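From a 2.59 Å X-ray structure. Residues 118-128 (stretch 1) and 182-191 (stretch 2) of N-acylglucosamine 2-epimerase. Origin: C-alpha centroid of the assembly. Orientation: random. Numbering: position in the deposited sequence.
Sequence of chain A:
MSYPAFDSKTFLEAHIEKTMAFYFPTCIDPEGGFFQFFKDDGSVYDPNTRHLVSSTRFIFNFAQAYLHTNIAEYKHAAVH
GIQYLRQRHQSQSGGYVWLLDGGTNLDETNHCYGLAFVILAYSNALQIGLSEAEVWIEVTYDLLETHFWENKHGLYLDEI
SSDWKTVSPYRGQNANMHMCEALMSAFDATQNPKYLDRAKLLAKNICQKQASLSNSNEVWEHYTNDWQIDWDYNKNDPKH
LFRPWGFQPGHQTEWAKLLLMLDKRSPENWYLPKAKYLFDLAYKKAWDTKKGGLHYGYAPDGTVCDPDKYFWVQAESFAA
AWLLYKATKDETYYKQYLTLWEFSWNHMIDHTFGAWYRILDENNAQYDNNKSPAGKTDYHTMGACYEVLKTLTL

Stretch 1 118-128: VILAYSNALQI
Stretch 2 182-191: ALMSAFDATQ

Close helix packing depends on small residues where two backbones meet, and residues 118-128 and 182-191 of N-acylglucosamine 2-epimerase illustrate the principle. Helices 118-127 and 182-190, both continuing from earlier in the chain, run nearly parallel, crossing at 21° with axes 8.4 Å apart at closest approach. The register pairs Leu120 with Ala182, Ser123 with Ala186 and Gln127 with Ala189, at CA-CA separations of 4.7, 5.2 and 5.7 Å.

The central bump is Ser123 (chi1 m), pointing toward the partner helix and seated in a hollow formed by Ala182, Ser185, Ala186 and Ala189. Ser123 CB lies 3.2 Å from Ser185 OG, and Ser123 OG lies 3.3 Å from Ala186 CA. Ser123 OG is also 3.3 Å from Ala186 N, but the angle is poor; the hydroxyl instead donates to Ile119 O (3.1 Å) in its own helix. No hydrogen bond crosses the contact; the pairs that meet here are in van der Waals contact.

Around this knob, larger side chains lie over small ones. Ile119 (m, t) places CG2 4.0 Å from Ala182 CB and 4.3 Å from Ala186 CB, while its CD1 extends to 4.5 Å from Leu183 CD2. Leu120 (t, p) leaves its backbone sideways, yet its CD1 comes within 3.6 Å of Ser185 CB; Ser185 (t) itself points toward stretch 1.

Near the C-terminal ends, Ala189 points toward stretch 1 and meets Leu126 (t, p), whose CD2 is 3.7 Å from Ala189 CB, 3.2 Å from Ala189 O and 3.5 Å from Thr190 CG2. Thr190 (p) turns its OG1 back to Ala186 O, 2.7 Å away. Gln127, with chi1 between wells at -20°, brings OE1 to 3.8 Å from Ala189 CB. Ile128 (phi/psi -91/9) and Gln191 (65/2) then leave helical conformation.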

# COMPACT_ATOMS: atom_id res chain seq x y z
N VAL A 118 -6.19 -3.64 8.50
CA VAL A 118 -6.30 -4.27 9.81
C VAL A 118 -5.78 -5.71 9.72
O VAL A 118 -4.97 -6.15 10.56
CB VAL A 118 -7.76 -4.24 10.34
CG1 VAL A 118 -7.91 -5.17 11.55
CG2 VAL A 118 -8.14 -2.83 10.74
N ILE A 119 -6.21 -6.44 8.68
CA ILE A 119 -5.70 -7.78 8.42
C ILE A 119 -4.18 -7.78 8.18
O ILE A 119 -3.46 -8.63 8.72
CB ILE A 119 -6.41 -8.42 7.22
CG1 ILE A 119 -7.81 -8.87 7.62
CG2 ILE A 119 -5.64 -9.62 6.68
CD1 ILE A 119 -8.64 -9.40 6.50
N LEU A 120 -3.70 -6.82 7.41
CA LEU A 120 -2.26 -6.71 7.15
C LEU A 120 -1.48 -6.56 8.46
O LEU A 120 -0.48 -7.27 8.71
CB LEU A 120 -1.97 -5.53 6.23
CG LEU A 120 -0.51 -5.37 5.84
CD1 LEU A 120 -0.08 -6.46 4.86
CD2 LEU A 120 -0.22 -3.97 5.30
N ALA A 121 -1.96 -5.64 9.30
CA ALA A 121 -1.33 -5.40 10.59
C ALA A 121 -1.37 -6.66 11.47
O ALA A 121 -0.37 -7.01 12.09
CB ALA A 121 -2.01 -4.24 11.32
N TYR A 122 -2.50 -7.37 11.49
CA TYR A 122 -2.55 -8.61 12.29
C TYR A 122 -1.59 -9.67 11.76
O TYR A 122 -0.96 -10.35 12.58
CB TYR A 122 -3.98 -9.18 12.38
CG TYR A 122 -4.88 -8.35 13.28
CD1 TYR A 122 -4.32 -7.54 14.25
CD2 TYR A 122 -6.26 -8.33 13.11
CE1 TYR A 122 -5.11 -6.76 15.07
CE2 TYR A 122 -7.06 -7.55 13.92
CZ TYR A 122 -6.48 -6.76 14.90
OH TYR A 122 -7.25 -5.96 15.72
N SER A 123 -1.46 -9.79 10.43
CA SER A 123 -0.46 -10.71 9.87
C SER A 123 0.89 -10.38 10.46
O SER A 123 1.56 -11.25 11.03
CB SER A 123 -0.36 -10.59 8.34
OG SER A 123 -1.58 -10.91 7.71
N ASN A 124 1.27 -9.12 10.41
CA ASN A 124 2.59 -8.76 10.91
C ASN A 124 2.75 -9.04 12.41
O ASN A 124 3.81 -9.52 12.87
CB ASN A 124 2.88 -7.30 10.58
CG ASN A 124 3.37 -7.15 9.15
OD1 ASN A 124 4.57 -7.24 8.89
ND2 ASN A 124 2.43 -6.97 8.21
N ALA A 125 1.68 -8.78 13.17
CA ALA A 125 1.65 -9.14 14.58
C ALA A 125 1.98 -10.62 14.75
O ALA A 125 2.83 -11.00 15.55
CB ALA A 125 0.30 -8.82 15.21
N LEU A 126 1.27 -11.45 13.99
CA LEU A 126 1.49 -12.89 14.05
C LEU A 126 2.94 -13.25 13.76
O LEU A 126 3.54 -14.01 14.53
CB LEU A 126 0.58 -13.62 13.07
CG LEU A 126 0.73 -15.14 13.13
CD1 LEU A 126 0.22 -15.64 14.44
CD2 LEU A 126 0.01 -15.82 11.98
N GLN A 127 3.51 -12.71 12.68
CA GLN A 127 4.84 -13.14 12.28
C GLN A 127 5.86 -12.68 13.30
O GLN A 127 6.95 -13.24 13.31
CB GLN A 127 5.28 -12.61 10.92
CG GLN A 127 4.19 -12.15 10.03
CD GLN A 127 4.58 -12.16 8.56
OE1 GLN A 127 4.72 -13.21 7.92
NE2 GLN A 127 5.00 -10.99 8.09
N ILE A 128 5.58 -11.64 14.08
CA ILE A 128 6.52 -11.30 15.16
C ILE A 128 6.19 -12.01 16.51
O ILE A 128 6.78 -11.71 17.56
CB ILE A 128 6.63 -9.76 15.43
CG1 ILE A 128 5.29 -9.12 15.78
CG2 ILE A 128 7.23 -9.05 14.25
CD1 ILE A 128 5.41 -7.65 16.23
N ALA A 182 -3.30 -7.91 1.41
CA ALA A 182 -3.40 -8.23 2.82
C ALA A 182 -3.54 -9.72 2.98
O ALA A 182 -2.87 -10.34 3.82
CB ALA A 182 -4.58 -7.51 3.46
N LEU A 183 -4.38 -10.31 2.14
CA LEU A 183 -4.64 -11.75 2.20
C LEU A 183 -3.41 -12.57 1.81
O LEU A 183 -3.24 -13.68 2.33
CB LEU A 183 -5.83 -12.11 1.34
CG LEU A 183 -7.12 -11.56 1.93
CD1 LEU A 183 -8.25 -11.75 0.95
CD2 LEU A 183 -7.44 -12.23 3.25
N MET A 184 -2.57 -12.06 0.90
CA MET A 184 -1.27 -12.72 0.69
C MET A 184 -0.39 -12.68 1.94
O MET A 184 0.29 -13.67 2.28
CB MET A 184 -0.51 -12.09 -0.46
CG MET A 184 -1.05 -12.48 -1.82
SD MET A 184 -0.20 -11.60 -3.12
CE MET A 184 1.41 -12.28 -2.86
N SER A 185 -0.40 -11.55 2.65
CA SER A 185 0.36 -11.44 3.89
C SER A 185 -0.16 -12.46 4.91
O SER A 185 0.61 -13.08 5.67
CB SER A 185 0.27 -10.02 4.45
OG SER A 185 1.07 -9.87 5.61
N ALA A 186 -1.47 -12.63 4.90
CA ALA A 186 -2.13 -13.55 5.82
C ALA A 186 -1.74 -14.98 5.48
O ALA A 186 -1.46 -15.78 6.37
CB ALA A 186 -3.64 -13.37 5.76
N PHE A 187 -1.76 -15.32 4.20
CA PHE A 187 -1.33 -16.64 3.78
C PHE A 187 0.12 -16.93 4.16
O PHE A 187 0.45 -18.03 4.54
CB PHE A 187 -1.52 -16.85 2.28
CG PHE A 187 -0.93 -18.13 1.78
CD1 PHE A 187 -1.50 -19.35 2.12
CD2 PHE A 187 0.20 -18.13 0.98
CE1 PHE A 187 -0.96 -20.54 1.67
CE2 PHE A 187 0.74 -19.32 0.52
CZ PHE A 187 0.16 -20.52 0.87
N ASP A 188 1.01 -15.96 4.00
CA ASP A 188 2.40 -16.19 4.39
C ASP A 188 2.51 -16.42 5.90
O ASP A 188 3.25 -17.28 6.37
CB ASP A 188 3.29 -15.01 4.00
CG ASP A 188 3.57 -14.94 2.50
OD1 ASP A 188 3.21 -15.87 1.74
OD2 ASP A 188 4.19 -13.94 2.10
N ALA A 189 1.75 -15.63 6.66
CA ALA A 189 1.84 -15.68 8.11
C ALA A 189 1.20 -16.94 8.70
O ALA A 189 1.63 -17.42 9.76
CB ALA A 189 1.20 -14.44 8.71
N THR A 190 0.16 -17.45 8.04
CA THR A 190 -0.66 -18.51 8.61
C THR A 190 -0.65 -19.79 7.79
O THR A 190 -0.97 -20.86 8.30
CB THR A 190 -2.15 -18.09 8.74
OG1 THR A 190 -2.72 -17.89 7.43
CG2 THR A 190 -2.30 -16.84 9.59
N GLN A 191 -0.30 -19.66 6.52
CA GLN A 191 -0.34 -20.77 5.57
C GLN A 191 -1.76 -21.30 5.31
O GLN A 191 -1.93 -22.26 4.57
CB GLN A 191 0.58 -21.90 6.04
CG GLN A 191 2.05 -21.55 5.90
CD GLN A 191 2.43 -21.29 4.45
OE1 GLN A 191 2.06 -22.06 3.55
NE2 GLN A 191 3.14 -20.19 4.20